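Side-chain contact in aminopeptidase N (Francisella tularensis subsp. tularensis, PDB 5DLL), which is a zinc-dependent M1-family aminopeptidase that releases N-terminal amino acids, preferably alanine, and is thought to degrade intracellular peptides: residues Thr135-Arg138 with Lys139-Tyr143. Sequence-based numbering, arbitrary orientation.
Sequences TGFR and KITYY. With NA (sodium ion), chain R.
The rings of F137 and Y143, six residues apart on one winding loop, meet as a T-shaped pair: the edge of F137 points at the face of Y143, with ring centroids 4.9 Å apart and planes inclined at 84°. The touch is off-centre, since CE2 of F137 lies 3.4 Å from CG of Y143, near the rim of the tyrosine ring, while CB of Y143 lies in the phenylalanine plane. With CG anti to the backbone N (chi1 -174°), F137 swings its ring back to the later residues although its CB sets off away from them. Across the ring from CD2 and CE2, CD1 of F137 meets CD1 of I140 at 4.0 Å, the two side chains crossing at about a right angle.

The example illustrates how a compact turn can bring together side chains six residues apart. The carbonyl of F137 accepts the amide of I140 (N to O 2.9 Å) and receives a weak second bond from T141 N; another weak bond runs from K139 N to G136 O. Just beyond, T141 turns its hydroxyl to a sodium ion, OG1 to sodium 2.4 Å, at a site completed in part by T106 and the carbonyl of V44. The turn thus carries an aromatic contact and a metal ligand within a few residues.

The polar ends find partners elsewhere in the chain: R138 forms a salt bridge with D145, and the Y143 hydroxyl is hydrogen-bonded to T31 of strand 26-36. In the M1 N-terminal domain, the loop links strand 128-131 to strand 150-160; F137, I140 and Y143 pack on strand 26-36, Y143 also on strand 150-160, and T141 on strand 101-110.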
loop_
_atom_site.group_PDB
_atom_site.type_symbol
_atom_site.label_atom_id
_atom_site.label_comp_id
_atom_site.label_asym_id
_atom_site.label_seq_id
_atom_site.Cartn_x
_atom_site.Cartn_y
_atom_site.Cartn_z
ATOM N N THR A 135 -6.002 1.434 -19.603
ATOM C CA THR A 135 -6.419 1.427 -21.015
ATOM C C THR A 135 -5.337 1.971 -21.960
ATOM O O THR A 135 -5.636 2.626 -22.955
ATOM C CB THR A 135 -7.726 2.237 -21.199
ATOM O OG1 THR A 135 -7.541 3.572 -20.709
ATOM C CG2 THR A 135 -8.893 1.575 -20.452
ATOM N N GLY A 136 -4.080 1.670 -21.662
ATOM C CA GLY A 136 -2.963 2.138 -22.470
ATOM C C GLY A 136 -2.621 1.261 -23.659
ATOM O O GLY A 136 -1.791 1.641 -24.474
ATOM N N PHE A 137 -3.234 0.087 -23.773
ATOM C CA PHE A 137 -2.914 -0.806 -24.892
ATOM C C PHE A 137 -3.519 -0.318 -26.198
ATOM O O PHE A 137 -2.918 -0.493 -27.259
ATOM C CB PHE A 137 -3.359 -2.246 -24.625
ATOM C CG PHE A 137 -2.909 -3.221 -25.686
ATOM C CD1 PHE A 137 -1.578 -3.598 -25.773
ATOM C CD2 PHE A 137 -3.811 -3.755 -26.595
ATOM C CE1 PHE A 137 -1.153 -4.489 -26.742
ATOM C CE2 PHE A 137 -3.391 -4.647 -27.563
ATOM C CZ PHE A 137 -2.061 -5.016 -27.639
ATOM N N ARG A 138 -4.702 0.292 -26.122
ATOM C CA ARG A 138 -5.343 0.888 -27.302
ATOM C C ARG A 138 -4.477 1.945 -28.000
ATOM O O ARG A 138 -4.650 2.179 -29.189
ATOM C CB ARG A 138 -6.709 1.480 -26.943
ATOM C CG ARG A 138 -6.665 2.685 -26.014
ATOM C CD ARG A 138 -8.065 3.135 -25.629
ATOM N NE ARG A 138 -8.769 2.122 -24.844
ATOM C CZ ARG A 138 -10.030 2.224 -24.424
ATOM N NH1 ARG A 138 -10.751 3.302 -24.706
ATOM N NH2 ARG A 138 -10.577 1.241 -23.714
ATOM N N LYS A 139 -3.547 2.564 -27.265
ATOM C CA LYS A 139 -2.550 3.472 -27.849
ATOM C C LYS A 139 -1.354 2.765 -28.519
ATOM O O LYS A 139 -0.338 3.411 -28.806
ATOM C CB LYS A 139 -2.003 4.430 -26.784
ATOM C CG LYS A 139 -3.020 5.363 -26.160
ATOM C CD LYS A 139 -2.313 6.440 -25.351
ATOM C CE LYS A 139 -3.288 7.311 -24.573
ATOM N NZ LYS A 139 -2.579 8.327 -23.742
ATOM N N ILE A 140 -1.457 1.457 -28.754
ATOM C CA ILE A 140 -0.380 0.695 -29.391
ATOM C C ILE A 140 -0.872 0.074 -30.692
ATOM O O ILE A 140 -0.230 0.215 -31.729
ATOM C CB ILE A 140 0.176 -0.391 -28.446
ATOM C CG1 ILE A 140 0.761 0.266 -27.191
ATOM C CG2 ILE A 140 1.240 -1.227 -29.151
ATOM C CD1 ILE A 140 1.215 -0.703 -26.124
ATOM N N THR A 141 -1.996 -0.634 -30.626
ATOM C CA THR A 141 -2.702 -1.083 -31.824
ATOM C C THR A 141 -4.181 -1.195 -31.477
ATOM O O THR A 141 -4.559 -1.018 -30.316
ATOM C CB THR A 141 -2.124 -2.410 -32.387
ATOM O OG1 THR A 141 -2.465 -2.561 -33.781
ATOM C CG2 THR A 141 -2.612 -3.617 -31.592
ATOM N N TYR A 142 -5.007 -1.463 -32.485
ATOM C CA TYR A 142 -6.459 -1.526 -32.313
ATOM C C TYR A 142 -6.849 -2.839 -31.649
ATOM O O TYR A 142 -6.522 -3.913 -32.154
ATOM C CB TYR A 142 -7.185 -1.391 -33.657
ATOM C CG TYR A 142 -7.230 0.021 -34.214
ATOM C CD1 TYR A 142 -8.193 0.927 -33.785
ATOM C CD2 TYR A 142 -6.322 0.442 -35.183
ATOM C CE1 TYR A 142 -8.244 2.216 -34.295
ATOM C CE2 TYR A 142 -6.368 1.730 -35.698
ATOM C CZ TYR A 142 -7.331 2.612 -35.254
ATOM O OH TYR A 142 -7.384 3.891 -35.763
ATOM N N TYR A 143 -7.557 -2.742 -30.528
ATOM C CA TYR A 143 -7.880 -3.902 -29.699
ATOM C C TYR A 143 -9.232 -3.724 -28.994
ATOM O O TYR A 143 -9.811 -2.635 -29.010
ATOM C CB TYR A 143 -6.775 -4.087 -28.654
ATOM C CG TYR A 143 -6.606 -5.513 -28.186
ATOM C CD1 TYR A 143 -6.029 -6.470 -29.018
ATOM C CD2 TYR A 143 -7.016 -5.909 -26.914
ATOM C CE1 TYR A 143 -5.871 -7.778 -28.602
ATOM C CE2 TYR A 143 -6.864 -7.219 -26.492
ATOM C CZ TYR A 143 -6.287 -8.146 -27.341
ATOM O OH TYR A 143 -6.127 -9.451 -26.941
HETATM NA NA NA R . -1.623 -3.293 -35.956
#